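Local coordinates for bifunctional endomannanase/endoglucanase (Caldanaerobius polysaccharolyticus, PDB 3W0K), which hydrolyses beta-linked mannans and glucans within the chain and probably takes part in cellulose breakdown as a family 5 glycoside hydrolase, at residues Trp244-Gln248 and Glu283-Gly287; Val254-Gly260 and Trp286-Trp291; Asn233-Leu237 and Asp276-Leu280. All coordinates share one frame; numbering follows the deposited sequence.

Contact 1. Residues Trp244-Gln248 and Glu283-Gly287; sequences WRDLQ and EFEWG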
loop_
_atom_site.group_PDB
_atom_site.type_symbol
_atom_site.label_atom_id
_atom_site.label_comp_id
_atom_site.label_asym_id
_atom_site.label_seq_id
_atom_site.Cartn_x
_atom_site.Cartn_y
_atom_site.Cartn_z
ATOM N N TRP A 244 5.522 15.761 2.593
ATOM C CA TRP A 244 4.534 15.273 1.637
ATOM C C TRP A 244 3.588 16.402 1.237
ATOM O O TRP A 244 3.190 16.508 0.079
ATOM C CB TRP A 244 3.763 14.091 2.227
ATOM C CG TRP A 244 4.618 12.873 2.400
ATOM C CD1 TRP A 244 5.435 12.581 3.454
ATOM C CD2 TRP A 244 4.752 11.788 1.475
ATOM N NE1 TRP A 244 6.074 11.379 3.241
ATOM C CE2 TRP A 244 5.672 10.872 2.035
ATOM C CE3 TRP A 244 4.184 11.501 0.226
ATOM C CZ2 TRP A 244 6.036 9.684 1.388
ATOM C CZ3 TRP A 244 4.546 10.320 -0.418
ATOM C CH2 TRP A 244 5.465 9.426 0.167
ATOM N N ARG A 245 3.252 17.256 2.199
ATOM C CA ARG A 245 2.377 18.398 1.946
ATOM C C ARG A 245 3.073 19.437 1.073
ATOM O O ARG A 245 2.438 20.067 0.223
ATOM C CB ARG A 245 1.929 19.030 3.265
ATOM C CG ARG A 245 0.795 18.282 3.931
ATOM C CD ARG A 245 -0.514 18.493 3.177
ATOM N NE ARG A 245 -1.147 19.767 3.521
ATOM C CZ ARG A 245 -2.240 20.251 2.937
ATOM N NH1 ARG A 245 -2.838 19.580 1.959
ATOM N NH2 ARG A 245 -2.771 21.390 3.368
ATOM N N ASP A 246 4.377 19.610 1.283
ATOM C CA ASP A 246 5.163 20.563 0.502
ATOM C C ASP A 246 5.155 20.158 -0.966
ATOM O O ASP A 246 5.132 21.008 -1.853
ATOM C CB ASP A 246 6.607 20.634 1.016
ATOM C CG ASP A 246 6.718 21.313 2.375
ATOM O OD1 ASP A 246 5.764 22.006 2.793
ATOM O OD2 ASP A 246 7.770 21.156 3.028
ATOM N N LEU A 247 5.161 18.851 -1.211
ATOM C CA LEU A 247 5.135 18.326 -2.570
ATOM C C LEU A 247 3.753 18.514 -3.190
ATOM O O LEU A 247 3.638 18.876 -4.360
ATOM C CB LEU A 247 5.525 16.848 -2.572
ATOM C CG LEU A 247 6.871 16.504 -3.215
ATOM C CD1 LEU A 247 7.918 17.552 -2.874
ATOM C CD2 LEU A 247 7.314 15.126 -2.774
ATOM N N GLN A 248 2.712 18.282 -2.393
ATOM C CA GLN A 248 1.334 18.429 -2.854
ATOM C C GLN A 248 1.048 19.882 -3.228
ATOM O O GLN A 248 0.293 20.155 -4.163
ATOM C CB GLN A 248 0.357 17.963 -1.773
ATOM C CG GLN A 248 -1.106 18.005 -2.195
ATOM C CD GLN A 248 -2.057 17.797 -1.035
ATOM O OE1 GLN A 248 -1.655 17.838 0.126
ATOM N NE2 GLN A 248 -3.330 17.575 -1.345
ATOM N N GLU A 283 -8.463 17.052 5.952
ATOM C CA GLU A 283 -7.973 18.424 5.825
ATOM C C GLU A 283 -7.070 18.579 4.603
ATOM O O GLU A 283 -7.169 19.562 3.863
ATOM C CB GLU A 283 -7.201 18.825 7.086
ATOM C CG GLU A 283 -6.631 20.238 7.043
ATOM C CD GLU A 283 -5.798 20.579 8.261
ATOM O OE1 GLU A 283 -6.136 20.119 9.370
ATOM O OE2 GLU A 283 -4.801 21.315 8.107
ATOM N N PHE A 284 -6.204 17.589 4.391
ATOM C CA PHE A 284 -5.266 17.588 3.270
ATOM C C PHE A 284 -5.943 17.189 1.963
ATOM O O PHE A 284 -5.379 17.381 0.883
ATOM C CB PHE A 284 -4.121 16.598 3.527
ATOM C CG PHE A 284 -3.274 16.911 4.734
ATOM C CD1 PHE A 284 -3.318 18.160 5.352
ATOM C CD2 PHE A 284 -2.412 15.946 5.245
ATOM C CE1 PHE A 284 -2.515 18.439 6.455
ATOM C CE2 PHE A 284 -1.605 16.214 6.346
ATOM C CZ PHE A 284 -1.657 17.465 6.952
ATOM N N GLU A 285 -7.146 16.626 2.076
ATOM C CA GLU A 285 -7.922 16.145 0.935
ATOM C C GLU A 285 -7.198 14.969 0.276
ATOM O O GLU A 285 -7.069 14.895 -0.947
ATOM C CB GLU A 285 -8.201 17.266 -0.072
ATOM C CG GLU A 285 -9.134 18.346 0.469
ATOM C CD GLU A 285 -9.559 19.358 -0.583
ATOM O OE1 GLU A 285 -9.360 19.105 -1.791
ATOM O OE2 GLU A 285 -10.108 20.413 -0.197
ATOM N N TRP A 286 -6.714 14.062 1.119
ATOM C CA TRP A 286 -6.003 12.874 0.665
ATOM C C TRP A 286 -6.881 11.638 0.720
ATOM O O TRP A 286 -7.643 11.442 1.672
ATOM C CB TRP A 286 -4.801 12.584 1.561
ATOM C CG TRP A 286 -3.644 13.520 1.452
ATOM C CD1 TRP A 286 -3.499 14.569 0.593
ATOM C CD2 TRP A 286 -2.448 13.469 2.236
ATOM N NE1 TRP A 286 -2.280 15.177 0.794
ATOM C CE2 TRP A 286 -1.616 14.521 1.798
ATOM C CE3 TRP A 286 -1.999 12.633 3.269
ATOM C CZ2 TRP A 286 -0.357 14.761 2.358
ATOM C CZ3 TRP A 286 -0.746 12.873 3.827
ATOM C CH2 TRP A 286 0.060 13.930 3.367
ATOM N N GLY A 287 -6.735 10.788 -0.290
ATOM C CA GLY A 287 -7.456 9.533 -0.315
ATOM C C GLY A 287 -6.640 8.579 0.543
ATOM O O GLY A 287 -5.452 8.821 0.796
HETATM O O HOH W 1 -5.741 20.993 1.812
#

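Contact 2. Residues Val254-Gly260 and Trp286-Trp291; sequences VHIGEFG and WGYSLW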
loop_
_atom_site.group_PDB
_atom_site.type_symbol
_atom_site.label_atom_id
_atom_site.label_comp_id
_atom_site.label_asym_id
_atom_site.label_seq_id
_atom_site.Cartn_x
_atom_site.Cartn_y
_atom_site.Cartn_z
ATOM N N VAL A 254 -0.785 13.177 -4.118
ATOM C CA VAL A 254 -0.415 12.302 -3.008
ATOM C C VAL A 254 -1.595 11.435 -2.577
ATOM O O VAL A 254 -2.747 11.859 -2.646
ATOM C CB VAL A 254 0.086 13.135 -1.793
ATOM C CG1 VAL A 254 0.349 12.238 -0.582
ATOM C CG2 VAL A 254 1.354 13.898 -2.166
ATOM N N HIS A 255 -1.297 10.212 -2.145
ATOM C CA HIS A 255 -2.321 9.279 -1.686
ATOM C C HIS A 255 -1.716 8.393 -0.598
ATOM O O HIS A 255 -0.504 8.186 -0.571
ATOM C CB HIS A 255 -2.808 8.405 -2.846
ATOM C CG HIS A 255 -3.963 7.520 -2.491
ATOM N ND1 HIS A 255 -3.802 6.216 -2.074
ATOM C CD2 HIS A 255 -5.296 7.757 -2.479
ATOM C CE1 HIS A 255 -4.987 5.688 -1.819
ATOM N NE2 HIS A 255 -5.911 6.604 -2.056
ATOM N N ILE A 256 -2.552 7.909 0.317
ATOM C CA ILE A 256 -2.086 7.028 1.388
ATOM C C ILE A 256 -2.430 5.589 0.985
ATOM O O ILE A 256 -3.559 5.131 1.173
ATOM C CB ILE A 256 -2.736 7.393 2.749
ATOM C CG1 ILE A 256 -2.368 8.830 3.141
ATOM C CG2 ILE A 256 -2.292 6.416 3.836
ATOM C CD1 ILE A 256 -0.878 9.063 3.369
ATOM N N GLY A 257 -1.443 4.907 0.405
ATOM C CA GLY A 257 -1.620 3.541 -0.072
ATOM C C GLY A 257 -1.938 2.497 0.976
ATOM O O GLY A 257 -2.571 1.481 0.668
ATOM N N GLU A 258 -1.428 2.704 2.186
ATOM C CA GLU A 258 -1.676 1.807 3.309
ATOM C C GLU A 258 -1.663 2.606 4.595
ATOM O O GLU A 258 -0.888 3.552 4.742
ATOM C CB GLU A 258 -0.569 0.769 3.489
ATOM C CG GLU A 258 -0.284 -0.191 2.357
ATOM C CD GLU A 258 0.859 -1.134 2.706
ATOM O OE1 GLU A 258 1.152 -1.327 3.909
ATOM O OE2 GLU A 258 1.469 -1.698 1.773
ATOM N N PHE A 259 -2.520 2.199 5.523
ATOM C CA PHE A 259 -2.571 2.786 6.853
ATOM C C PHE A 259 -3.393 1.867 7.737
ATOM O O PHE A 259 -4.081 0.967 7.246
ATOM C CB PHE A 259 -3.114 4.232 6.860
ATOM C CG PHE A 259 -4.614 4.341 6.855
ATOM C CD1 PHE A 259 -5.288 4.818 7.979
ATOM C CD2 PHE A 259 -5.349 4.024 5.719
ATOM C CE1 PHE A 259 -6.674 4.979 7.968
ATOM C CE2 PHE A 259 -6.736 4.181 5.696
ATOM C CZ PHE A 259 -7.399 4.661 6.823
ATOM N N GLY A 260 -3.269 2.044 9.044
ATOM C CA GLY A 260 -4.032 1.211 9.949
ATOM C C GLY A 260 -3.296 0.881 11.223
ATOM O O GLY A 260 -2.154 1.299 11.429
ATOM N N TRP A 286 -6.714 14.062 1.119
ATOM C CA TRP A 286 -6.003 12.874 0.665
ATOM C C TRP A 286 -6.881 11.638 0.720
ATOM O O TRP A 286 -7.643 11.442 1.672
ATOM C CB TRP A 286 -4.801 12.584 1.561
ATOM C CG TRP A 286 -3.644 13.520 1.452
ATOM C CD1 TRP A 286 -3.499 14.569 0.593
ATOM C CD2 TRP A 286 -2.448 13.469 2.236
ATOM N NE1 TRP A 286 -2.280 15.177 0.794
ATOM C CE2 TRP A 286 -1.616 14.521 1.798
ATOM C CE3 TRP A 286 -1.999 12.633 3.269
ATOM C CZ2 TRP A 286 -0.357 14.761 2.358
ATOM C CZ3 TRP A 286 -0.746 12.873 3.827
ATOM C CH2 TRP A 286 0.060 13.930 3.367
ATOM N N GLY A 287 -6.735 10.788 -0.290
ATOM C CA GLY A 287 -7.456 9.533 -0.315
ATOM C C GLY A 287 -6.640 8.579 0.543
ATOM O O GLY A 287 -5.452 8.821 0.796
ATOM N N TYR A 288 -7.255 7.490 0.983
ATOM C CA TYR A 288 -6.560 6.528 1.831
ATOM C C TYR A 288 -7.105 5.116 1.683
ATOM O O TYR A 288 -8.283 4.924 1.388
ATOM C CB TYR A 288 -6.611 6.976 3.301
ATOM C CG TYR A 288 -7.966 7.476 3.763
ATOM C CD1 TYR A 288 -8.961 6.588 4.161
ATOM C CD2 TYR A 288 -8.238 8.842 3.819
ATOM C CE1 TYR A 288 -10.202 7.048 4.608
ATOM C CE2 TYR A 288 -9.475 9.314 4.266
ATOM C CZ TYR A 288 -10.447 8.412 4.657
ATOM O OH TYR A 288 -11.661 8.872 5.108
ATOM N N SER A 289 -6.229 4.135 1.887
ATOM C CA SER A 289 -6.585 2.725 1.765
ATOM C C SER A 289 -6.097 1.947 2.987
ATOM O O SER A 289 -4.897 1.892 3.254
ATOM C CB SER A 289 -5.956 2.151 0.489
ATOM O OG SER A 289 -6.348 0.810 0.267
ATOM N N LEU A 290 -7.033 1.363 3.731
ATOM C CA LEU A 290 -6.707 0.592 4.932
ATOM C C LEU A 290 -5.997 -0.703 4.526
ATOM O O LEU A 290 -6.322 -1.296 3.491
ATOM C CB LEU A 290 -7.987 0.284 5.719
ATOM C CG LEU A 290 -7.835 -0.015 7.213
ATOM C CD1 LEU A 290 -7.377 1.230 7.961
ATOM C CD2 LEU A 290 -9.161 -0.499 7.770
ATOM N N TRP A 291 -5.036 -1.145 5.335
ATOM C CA TRP A 291 -4.281 -2.355 5.006
ATOM C C TRP A 291 -5.120 -3.628 4.861
ATOM O O TRP A 291 -4.862 -4.435 3.972
ATOM C CB TRP A 291 -3.118 -2.568 5.981
ATOM C CG TRP A 291 -2.355 -3.834 5.705
ATOM C CD1 TRP A 291 -2.142 -4.864 6.572
ATOM C CD2 TRP A 291 -1.754 -4.226 4.461
ATOM N NE1 TRP A 291 -1.454 -5.880 5.946
ATOM C CE2 TRP A 291 -1.206 -5.512 4.650
ATOM C CE3 TRP A 291 -1.634 -3.618 3.203
ATOM C CZ2 TRP A 291 -0.544 -6.204 3.627
ATOM C CZ3 TRP A 291 -0.975 -4.307 2.184
ATOM C CH2 TRP A 291 -0.441 -5.586 2.406
HETATM O O HOH W 2 -5.403 11.518 -2.663
#

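Contact 3. Residues Asn233-Leu237 and Asp276-Leu280; sequences NKDTL and DVLSL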
loop_
_atom_site.group_PDB
_atom_site.type_symbol
_atom_site.label_atom_id
_atom_site.label_comp_id
_atom_site.label_asym_id
_atom_site.label_seq_id
_atom_site.Cartn_x
_atom_site.Cartn_y
_atom_site.Cartn_z
ATOM N N ASN A 233 1.723 13.159 18.704
ATOM C CA ASN A 233 0.366 13.696 18.768
ATOM C C ASN A 233 0.026 14.222 17.377
ATOM O O ASN A 233 0.800 14.024 16.436
ATOM C CB ASN A 233 0.251 14.800 19.833
ATOM C CG ASN A 233 1.333 15.858 19.711
ATOM O OD1 ASN A 233 1.627 16.347 18.622
ATOM N ND2 ASN A 233 1.918 16.233 20.844
ATOM N N LYS A 234 -1.111 14.898 17.232
ATOM C CA LYS A 234 -1.506 15.411 15.923
ATOM C C LYS A 234 -0.485 16.385 15.329
ATOM O O LYS A 234 -0.248 16.376 14.120
ATOM C CB LYS A 234 -2.893 16.052 15.980
ATOM C CG LYS A 234 -3.512 16.279 14.607
ATOM C CD LYS A 234 -4.943 16.772 14.716
ATOM C CE LYS A 234 -5.546 17.001 13.344
ATOM N NZ LYS A 234 -6.964 17.439 13.429
ATOM N N ASP A 235 0.131 17.207 16.176
ATOM C CA ASP A 235 1.137 18.162 15.713
ATOM C C ASP A 235 2.357 17.429 15.161
ATOM O O ASP A 235 2.955 17.862 14.173
ATOM C CB ASP A 235 1.569 19.104 16.845
ATOM C CG ASP A 235 0.541 20.187 17.139
ATOM O OD1 ASP A 235 -0.329 20.453 16.283
ATOM O OD2 ASP A 235 0.618 20.793 18.229
ATOM N N THR A 236 2.719 16.324 15.809
ATOM C CA THR A 236 3.861 15.518 15.381
ATOM C C THR A 236 3.544 14.869 14.037
ATOM O O THR A 236 4.419 14.737 13.180
ATOM C CB THR A 236 4.195 14.422 16.408
ATOM O OG1 THR A 236 4.260 15.002 17.717
ATOM C CG2 THR A 236 5.544 13.792 16.091
ATOM N N LEU A 237 2.287 14.469 13.855
ATOM C CA LEU A 237 1.866 13.863 12.594
ATOM C C LEU A 237 1.952 14.894 11.471
ATOM O O LEU A 237 2.301 14.556 10.339
ATOM C CB LEU A 237 0.448 13.296 12.706
ATOM C CG LEU A 237 0.333 11.968 13.455
ATOM C CD1 LEU A 237 -1.118 11.684 13.811
ATOM C CD2 LEU A 237 0.909 10.843 12.596
ATOM N N ASP A 276 -7.043 11.266 14.629
ATOM C CA ASP A 276 -6.025 12.235 14.240
ATOM C C ASP A 276 -5.571 12.082 12.790
ATOM O O ASP A 276 -5.591 13.054 12.033
ATOM C CB ASP A 276 -4.810 12.154 15.164
ATOM C CG ASP A 276 -4.981 12.958 16.438
ATOM O OD1 ASP A 276 -6.008 13.654 16.589
ATOM O OD2 ASP A 276 -4.069 12.904 17.283
ATOM N N VAL A 277 -5.164 10.875 12.397
ATOM C CA VAL A 277 -4.703 10.675 11.022
ATOM C C VAL A 277 -5.794 10.904 9.989
ATOM O O VAL A 277 -5.563 11.579 8.993
ATOM C CB VAL A 277 -4.027 9.292 10.789
ATOM C CG1 VAL A 277 -2.757 9.184 11.618
ATOM C CG2 VAL A 277 -4.980 8.152 11.101
ATOM N N LEU A 278 -6.995 10.394 10.250
ATOM C CA LEU A 278 -8.099 10.571 9.312
ATOM C C LEU A 278 -8.531 12.033 9.188
ATOM O O LEU A 278 -8.819 12.498 8.084
ATOM C CB LEU A 278 -9.280 9.670 9.684
ATOM C CG LEU A 278 -9.054 8.181 9.400
ATOM C CD1 LEU A 278 -10.154 7.346 10.031
ATOM C CD2 LEU A 278 -8.991 7.939 7.897
ATOM N N SER A 279 -8.549 12.766 10.303
ATOM C CA SER A 279 -8.924 14.182 10.255
ATOM C C SER A 279 -7.878 14.949 9.447
ATOM O O SER A 279 -8.204 15.906 8.747
ATOM C CB SER A 279 -9.088 14.780 11.661
ATOM O OG SER A 279 -7.878 14.770 12.392
ATOM N N LEU A 280 -6.622 14.514 9.531
ATOM C CA LEU A 280 -5.553 15.143 8.763
ATOM C C LEU A 280 -5.747 14.843 7.280
ATOM O O LEU A 280 -5.579 15.721 6.441
ATOM C CB LEU A 280 -4.181 14.643 9.216
ATOM C CG LEU A 280 -3.612 15.288 10.477
ATOM C CD1 LEU A 280 -2.278 14.662 10.818
ATOM C CD2 LEU A 280 -3.453 16.791 10.252
HETATM O O HOH W 3 -3.089 14.521 19.266
HETATM O O HOH W 4 -7.511 18.127 10.745
#

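Contact 1. Residues Trp244-Gln248 and Glu283-Gly287
Arg245 lies across the ring of Phe284 where two outer helices of a beta/alpha barrel meet, helix 234-249 meeting the C-terminal end of helix 267-284. That second helix closes in a Schellman motif with Glu285, at positive phi, in the C-prime position, and the chain then turns, bringing the Trp286 indole to Gln248. From CB the Arg245 chain rises to CG, and Arg245 CG lies 4.0 Å from Phe284 CZ. Arg245 CD sits over the centre of the Phe284 ring in a CH-pi contact, 3.5 Å from its centroid. NE passes above Phe284 CD1, and the guanidinium continues nearly parallel to the ring, the planes 14° apart. Bends at chi2 and chi3 fold the chain over this face. At its tip Arg245 NH1 turns back to Gln248 OE1 of its own helix (2.8 Å) and also donates to a water held by Glu283 O. Gln248, extended with CG anti to N (chi1 -177°), is gripped at both amide atoms. Gln248 OE1 receives Arg245 NH1 and Trp286 NE1 from opposite faces of the amide plane, Trp286 NE1 standing 2.8 Å away. A leucine here would probably leave the buried indole N-H and the carbonyl of Phe284 without these mates and take from Arg245 NH1 one of its acceptors. Trp244 adds an apolar touch, its CB 3.9 Å from Trp286 CH2, while its own NE1 bonds to Asn180 O. The amide's other end is straighter: Gln248 NE2 donates to Phe284 O at 3.0 Å, with 173° at the hydrogen.

Contact 2. Residues Val254-Gly260 and Trp286-Trp291
The last two strands of an eight-stranded parallel beta barrel, 254-259 and 287-290, pair here as the strands of a beta-alpha-beta unit whose crossover is helix 267-284. Their short axes run 4.7 Å apart and 26° from parallel. Ile256 straddles the pairing: its N donates to Gly287 O, and Ile256 O accepts from Ser289 N at 2.9 Å. Farther along, Trp291 N reaches Phe259 O, while at the other end a water bridges Val254 O and Gly287 N. Glycine at 287 makes room for the imidazole of His255, whose CD2 would clash with a CB there; the Gly287 carbonyl oxygen lies over one face of that ring, and His255 NE2 bonds onward to Lys3 O.

On the helix-facing side, Val254 CG1 stands over the six-membered ring of Trp286 in a CH-pi contact, 4.0 Å from its centroid, and Ile256 CD1 meets the same indole obliquely at CE3. Phe259 holds CG between its backbone N and carbonyl carbon (chi1 83°), which lays the ring across strand 287-290, beside Tyr288, Ser289 and Leu290. One face of the Phe259 ring then takes Leu290 CD1, 3.7 Å from the ring centroid, and the edge lies by Ser289 O. The Tyr288 ring meets it obliquely, Phe259 CE2 being 3.6 Å from Tyr288 CD1.

The Glu258 carboxylate lies next to a bound Tris molecule, probably from the crystallisation liquor, at the position where family 5 enzymes carry their nucleophile, the end of the seventh strand, consistent with that role. It also binds Arg40, Arg196 and Tyr198. Alongside it runs the Trp291 indole, with Glu258 OE1 over one face and Glu258 CD 3.6 Å from Trp291 CE3.

Contact 3. Residues Asn233-Leu237 and Asp276-Leu280
Lys234, the first residue of helix 234-249, stretches its fully extended chain across to helix 267-284 and ends on a serine hydroxyl, although a carboxylate lies along its way. With CG anti to the backbone N (chi1 -165°) and every later torsion near 180°, the chain passes Asp276 first: Lys234 CB is 3.6 Å from Asp276 OD2. It then slides past Leu280, Lys234 CE lying 3.7 Å from Leu280 CD2, before Lys234 NZ donates to Ser279 OG at 3.0 Å. Ser279 OG is also hydrogen-bonded to Glu275 O, one turn back in its own helix. A water bound to NZ is weakly linked to Ser279 O. The Asp276 carboxylate has other partners, Arg272 in a salt bridge and the Tyr222 hydroxyl, and a second water joins Asp276 OD2 to Lys234 N.

Behind this polar rim, Leu237 packs between the helices. Leu237 CD1 touches Val277 CG1 at 3.7 Å, and its CB meets Leu280 CD1. The start of helix 234-249 is fixed by a capping box: Asn233 OD1 accepts from Thr236 N at 3.0 Å, and Asn233 N returns a weak bond to Thr236 OG1.

The two barrel helices are thus joined by a leucine-valine core edged with polar links. As Lys234 NZ remains 5.0 Å from Asp276 OD1, the opposite charges probably attract only at a distance, and direct bonding across the contact rests on the ammonium and a neutral hydroxyl.

In the fold
Contacts 1 and 3 join the same two outer helices, 234-249 and 267-284, at two places whose centres lie about 13 Å apart: contact 3 uses the start of the first helix, contact 1 a site near its end. Contact 2 lies inward, in the barrel wall, with its centre about 7 Å from that of the chain against 17 and 19 Å for contacts 1 and 3. Along the sequence come 233-237, 244-248, 254-260, 276-280 and 283-291. Trp286 and Gly287 belong to both contacts 1 and 2, and Leu278 CD2 packs on Tyr288 and Phe259. Helix layer and strand pair are thus packed together through shared residues, with Glu258 on the strand of contact 2.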